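Local coordinates for D-isomer specific 2-hydroxyacid dehydrogenase NAD-binding (Xanthobacter autotrophicus, PDB 4XA8), which probably oxidises or reduces D-2-hydroxyacids and their keto counterparts with a nicotinamide cofactor, and binds NADPH, at residues R140-E144 with H166-V170; L196-V202 with R220-P225. All coordinates share one frame; numbering follows the deposited sequence.

Contact 1. Residues R140-E144 with H166-V170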
loop_
_atom_site.group_PDB
_atom_site.type_symbol
_atom_site.label_atom_id
_atom_site.label_comp_id
_atom_site.label_asym_id
_atom_site.label_seq_id
_atom_site.Cartn_x
_atom_site.Cartn_y
_atom_site.Cartn_z
ATOM N N ARG A 140 6.512 9.627 12.453
ATOM C CA ARG A 140 6.770 10.806 11.587
ATOM C C ARG A 140 5.467 11.166 10.886
ATOM O O ARG A 140 4.719 10.284 10.559
ATOM C CB ARG A 140 7.815 10.452 10.504
ATOM C CG ARG A 140 8.848 9.431 10.965
ATOM C CD ARG A 140 9.694 8.884 9.830
ATOM N NE ARG A 140 10.423 9.951 9.191
ATOM C CZ ARG A 140 10.988 9.861 7.992
ATOM N NH1 ARG A 140 11.642 10.904 7.488
ATOM N NH2 ARG A 140 10.892 8.736 7.299
ATOM N N THR A 141 5.209 12.443 10.615
ATOM C CA THR A 141 4.092 12.842 9.753
ATOM C C THR A 141 4.448 12.604 8.277
ATOM O O THR A 141 5.624 12.610 7.897
ATOM C CB THR A 141 3.764 14.342 9.914
ATOM O OG1 THR A 141 4.902 15.126 9.527
ATOM C CG2 THR A 141 3.395 14.688 11.335
ATOM N N ALA A 142 3.440 12.436 7.443
ATOM C CA ALA A 142 3.637 12.390 5.997
ATOM C C ALA A 142 4.434 13.605 5.455
ATOM O O ALA A 142 5.264 13.476 4.564
ATOM C CB ALA A 142 2.280 12.361 5.336
ATOM N N ALA A 143 4.155 14.780 6.010
ATOM C CA ALA A 143 4.772 16.027 5.569
ATOM C C ALA A 143 6.296 16.051 5.763
ATOM O O ALA A 143 6.990 16.761 5.043
ATOM C CB ALA A 143 4.112 17.210 6.267
ATOM N N GLU A 144 6.828 15.266 6.700
ATOM C CA GLU A 144 8.253 15.185 6.856
ATOM C C GLU A 144 8.919 14.216 5.857
ATOM O O GLU A 144 10.130 14.178 5.759
ATOM C CB GLU A 144 8.666 14.953 8.331
ATOM C CG GLU A 144 8.510 13.582 8.914
ATOM C CD GLU A 144 8.678 13.590 10.444
ATOM O OE1 GLU A 144 7.745 13.933 11.213
ATOM O OE2 GLU A 144 9.773 13.210 10.863
ATOM N N HIS A 166 -2.052 12.487 -0.120
ATOM C CA HIS A 166 -1.704 11.838 1.121
ATOM C C HIS A 166 -0.774 12.624 2.077
ATOM O O HIS A 166 -0.392 12.106 3.147
ATOM C CB HIS A 166 -1.202 10.429 0.787
ATOM C CG HIS A 166 -2.303 9.563 0.301
ATOM N ND1 HIS A 166 -2.818 9.640 -0.979
ATOM C CD2 HIS A 166 -3.082 8.683 0.965
ATOM C CE1 HIS A 166 -3.846 8.813 -1.086
ATOM N NE2 HIS A 166 -4.015 8.222 0.082
ATOM N N GLY A 167 -0.491 13.896 1.749
ATOM C CA GLY A 167 0.211 14.783 2.649
ATOM C C GLY A 167 1.745 14.750 2.550
ATOM O O GLY A 167 2.424 15.477 3.252
ATOM N N PHE A 168 2.299 13.878 1.708
ATOM C CA PHE A 168 3.755 13.812 1.554
ATOM C C PHE A 168 4.341 15.093 0.965
ATOM O O PHE A 168 3.621 15.868 0.309
ATOM C CB PHE A 168 4.141 12.623 0.647
ATOM C CG PHE A 168 3.795 11.286 1.242
ATOM C CD1 PHE A 168 4.434 10.862 2.363
ATOM C CD2 PHE A 168 2.793 10.481 0.687
ATOM C CE1 PHE A 168 4.133 9.630 2.955
ATOM C CE2 PHE A 168 2.457 9.246 1.265
ATOM C CZ PHE A 168 3.133 8.817 2.398
ATOM N N ASP A 169 5.616 15.346 1.234
ATOM C CA ASP A 169 6.326 16.430 0.546
ATOM C C ASP A 169 6.754 15.902 -0.855
ATOM O O ASP A 169 7.836 15.296 -1.003
ATOM C CB ASP A 169 7.523 16.854 1.406
ATOM C CG ASP A 169 8.294 18.041 0.831
ATOM O OD1 ASP A 169 8.032 18.478 -0.312
ATOM O OD2 ASP A 169 9.222 18.475 1.524
ATOM N N VAL A 170 5.859 16.050 -1.838
ATOM C CA VAL A 170 6.015 15.387 -3.147
ATOM C C VAL A 170 6.770 16.309 -4.115
ATOM O O VAL A 170 6.451 17.493 -4.250
ATOM C CB VAL A 170 4.666 14.932 -3.738
ATOM C CG1 VAL A 170 4.831 14.199 -5.066
ATOM C CG2 VAL A 170 3.920 14.057 -2.758
HETATM O O HOH W 1 9.299 17.740 4.202
#

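Contact 2. Residues L196-V202 with R220-P225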
loop_
_atom_site.group_PDB
_atom_site.type_symbol
_atom_site.label_atom_id
_atom_site.label_comp_id
_atom_site.label_asym_id
_atom_site.label_seq_id
_atom_site.Cartn_x
_atom_site.Cartn_y
_atom_site.Cartn_z
ATOM N N LEU A 196 17.297 14.548 -6.812
ATOM C CA LEU A 196 17.594 13.267 -6.157
ATOM C C LEU A 196 18.098 13.450 -4.708
ATOM O O LEU A 196 17.715 12.672 -3.823
ATOM C CB LEU A 196 18.648 12.499 -6.949
ATOM C CG LEU A 196 18.158 12.004 -8.324
ATOM C CD1 LEU A 196 19.329 11.530 -9.188
ATOM C CD2 LEU A 196 17.104 10.941 -8.188
ATOM N N ALA A 197 18.995 14.423 -4.484
ATOM C CA ALA A 197 19.571 14.604 -3.144
ATOM C C ALA A 197 18.523 14.888 -2.084
ATOM O O ALA A 197 18.743 14.591 -0.897
ATOM C CB ALA A 197 20.614 15.715 -3.161
ATOM N N GLY A 198 17.391 15.478 -2.460
ATOM C CA GLY A 198 16.325 15.759 -1.449
ATOM C C GLY A 198 15.183 14.747 -1.424
ATOM O O GLY A 198 14.167 14.960 -0.760
ATOM N N SER A 199 15.302 13.657 -2.179
ATOM C CA SER A 199 14.257 12.606 -2.224
ATOM C C SER A 199 14.622 11.443 -1.289
ATOM O O SER A 199 15.519 10.642 -1.590
ATOM C CB SER A 199 14.104 12.061 -3.637
ATOM O OG SER A 199 13.641 13.053 -4.546
ATOM N N GLU A 200 13.891 11.301 -0.195
ATOM C CA GLU A 200 14.026 10.152 0.688
ATOM C C GLU A 200 13.502 8.857 0.074
ATOM O O GLU A 200 14.083 7.802 0.282
ATOM C CB GLU A 200 13.292 10.395 2.024
ATOM C CG GLU A 200 13.536 9.267 2.991
ATOM C CD GLU A 200 12.853 9.432 4.348
ATOM O OE1 GLU A 200 12.578 10.571 4.796
ATOM O OE2 GLU A 200 12.597 8.399 4.965
ATOM N N ILE A 201 12.387 8.947 -0.644
ATOM C CA ILE A 201 11.826 7.835 -1.423
ATOM C C ILE A 201 11.811 8.296 -2.851
ATOM O O ILE A 201 11.335 9.429 -3.149
ATOM C CB ILE A 201 10.392 7.494 -0.970
ATOM C CG1 ILE A 201 10.383 7.112 0.514
ATOM C CG2 ILE A 201 9.797 6.363 -1.767
ATOM C CD1 ILE A 201 9.027 7.074 1.144
ATOM N N VAL A 202 12.298 7.464 -3.778
ATOM C CA VAL A 202 12.262 7.898 -5.177
ATOM C C VAL A 202 11.477 6.873 -6.006
ATOM O O VAL A 202 11.564 5.662 -5.765
ATOM C CB VAL A 202 13.691 8.184 -5.754
ATOM C CG1 VAL A 202 14.495 6.919 -5.821
ATOM C CG2 VAL A 202 13.645 8.788 -7.148
ATOM N N ARG A 220 24.164 8.871 -10.756
ATOM C CA ARG A 220 22.850 9.407 -10.326
ATOM C C ARG A 220 22.344 8.767 -9.047
ATOM O O ARG A 220 21.752 9.452 -8.195
ATOM C CB ARG A 220 21.790 9.223 -11.405
ATOM C CG ARG A 220 21.699 10.416 -12.359
ATOM C CD ARG A 220 22.885 10.505 -13.235
ATOM N NE ARG A 220 22.828 11.570 -14.232
ATOM C CZ ARG A 220 22.611 11.390 -15.539
ATOM N NH1 ARG A 220 22.363 10.193 -16.052
ATOM N NH2 ARG A 220 22.661 12.430 -16.364
ATOM N N LEU A 221 22.498 7.455 -8.936
ATOM C CA LEU A 221 22.181 6.788 -7.694
ATOM C C LEU A 221 22.949 7.365 -6.469
ATOM O O LEU A 221 22.408 7.423 -5.342
ATOM C CB LEU A 221 22.443 5.287 -7.809
ATOM C CG LEU A 221 21.528 4.446 -8.725
ATOM C CD1 LEU A 221 22.106 3.031 -8.826
ATOM C CD2 LEU A 221 20.106 4.408 -8.200
ATOM N N ALA A 222 24.219 7.723 -6.678
ATOM C CA ALA A 222 25.021 8.291 -5.623
ATOM C C ALA A 222 24.522 9.678 -5.164
ATOM O O ALA A 222 24.828 10.087 -4.054
ATOM C CB ALA A 222 26.472 8.353 -6.048
ATOM N N HIS A 223 23.716 10.365 -5.973
ATOM C CA HIS A 223 23.132 11.657 -5.573
ATOM C C HIS A 223 22.002 11.531 -4.573
ATOM O O HIS A 223 21.690 12.483 -3.870
ATOM C CB HIS A 223 22.554 12.374 -6.781
ATOM C CG HIS A 223 23.577 12.846 -7.752
ATOM N ND1 HIS A 223 24.727 13.490 -7.359
ATOM C CD2 HIS A 223 23.595 12.829 -9.101
ATOM C CE1 HIS A 223 25.429 13.820 -8.428
ATOM N NE2 HIS A 223 24.756 13.431 -9.499
ATOM N N LEU A 224 21.349 10.381 -4.559
ATOM C CA LEU A 224 20.367 10.087 -3.532
ATOM C C LEU A 224 21.008 10.146 -2.165
ATOM O O LEU A 224 22.163 9.808 -2.030
ATOM C CB LEU A 224 19.789 8.693 -3.766
ATOM C CG LEU A 224 18.908 8.515 -5.000
ATOM C CD1 LEU A 224 18.696 7.024 -5.243
ATOM C CD2 LEU A 224 17.585 9.265 -4.780
ATOM N N PRO A 225 20.246 10.536 -1.134
ATOM C CA PRO A 225 20.761 10.472 0.236
ATOM C C PRO A 225 21.003 9.044 0.692
ATOM O O PRO A 225 20.246 8.155 0.343
ATOM C CB PRO A 225 19.622 11.066 1.080
ATOM C CG PRO A 225 18.394 10.853 0.273
ATOM C CD PRO A 225 18.807 10.860 -1.179
#

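Contact 1. Residues R140-E144 with H166-V170
The methyl and backbone of Ala142 pack against the backbone of the turn formed by His166, Gly167 and Phe168, and the Phe168 ring joins through CD1. Ala142 CB points at the turn, 3.5 Å from His166 O, and lies 4.0 Å from Phe168 CD1. In Phe168 CG lies anti to the carbonyl carbon (chi1 -65°), which carries the ring onto Val115, Leu116 and Ala119 of helix 103-119. A leucine here lacks the ring atoms that touch both the helix and Ala142 CB, and would probably leave part of that contact unfilled.

No direct hydrogen bond joins the segments. In its place Phe168 CA points its hydrogen almost straight at Ala142 O, 3.4 Å away (174° at H). One water donates to both Ala143 O (2.6 Å) and Asp169 OD2 (2.8 Å), tying the 3-10 turn to the start of strand 169-174.

Within 140-144, Thr141 N donates to Glu144 OE1 from above the carboxylate plane, at 3.0 Å. The same oxygen forms a salt bridge with Arg291 of the second subunit. The arrangement packs the loop leading into strand 146-150 against the helix-to-strand turn of the Rossmann-type first beta-alpha-beta unit.

Contact 2. Residues L196-V202 with R220-P225
In the beta-alpha-beta unit made by strand 201-204, helix 218-223 and strand 228-232, the end of the connecting helix lies against the turn that leads from helix 192-197 into the first strand. Leu196, in the last turn of helix 192-197, is central. Its CD1 comes within 3.3 Å of Arg220 O and lies at the edge of the His223 ring, near the ring plane, while its CB meets His223 CB at 3.9 Å. The other branch, CD2, touches Leu224 CD2 at 3.8 Å.

Leu224 leaves its backbone pointing away from the partner segment, yet with CG set beside the backbone N (chi1 -69°) and CD1 extended (chi2 167°), CD2 is the branch that turns back toward that segment. That one methyl is shared by Leu196 and by Val202 CG1, the two side chains of Val202 and Leu224 meeting at about a right angle. Val202 belongs to a central strand of the seven-stranded parallel sheet of this Rossmann-type domain, and its side chain lies about 10 Å from that of Val233, a residue seen to bind NADPH.

Backbone carbonyls complete the contact. His223 O receives a CA-H...O contact from Ala197 CA at 3.1 Å, bent to 132° at H. Pro225 lays its CD against Ser199 O (3.3 Å) and Leu196 O (3.4 Å). Leu196 O also accepts the backbone N-H of Ser199, whereas Ser199 O, buried beneath the proline, has no hydrogen-bonding partner in the model.

Overall arrangement
Contact 1 closes before contact 2 opens along the chain, and their centres lie about 17 Å apart on the same side of the chain's centre. Both reach the seven-stranded parallel sheet of the NAD-binding domain: contact 1 includes the start of strand 169-174 and contact 2 the start of strand 201-204, with strand 146-150 lying between these two in the sheet. A salt bridge from Arg140 NH1 to Glu200 OE1, 2.9 Å, joins them directly, linking the loop before strand 146-150 to the turn before strand 201-204. Contact 1 also reaches the second subunit, whereas no other protein chain touches contact 2. Together they link the entrances to three adjacent strands of the cofactor-binding domain.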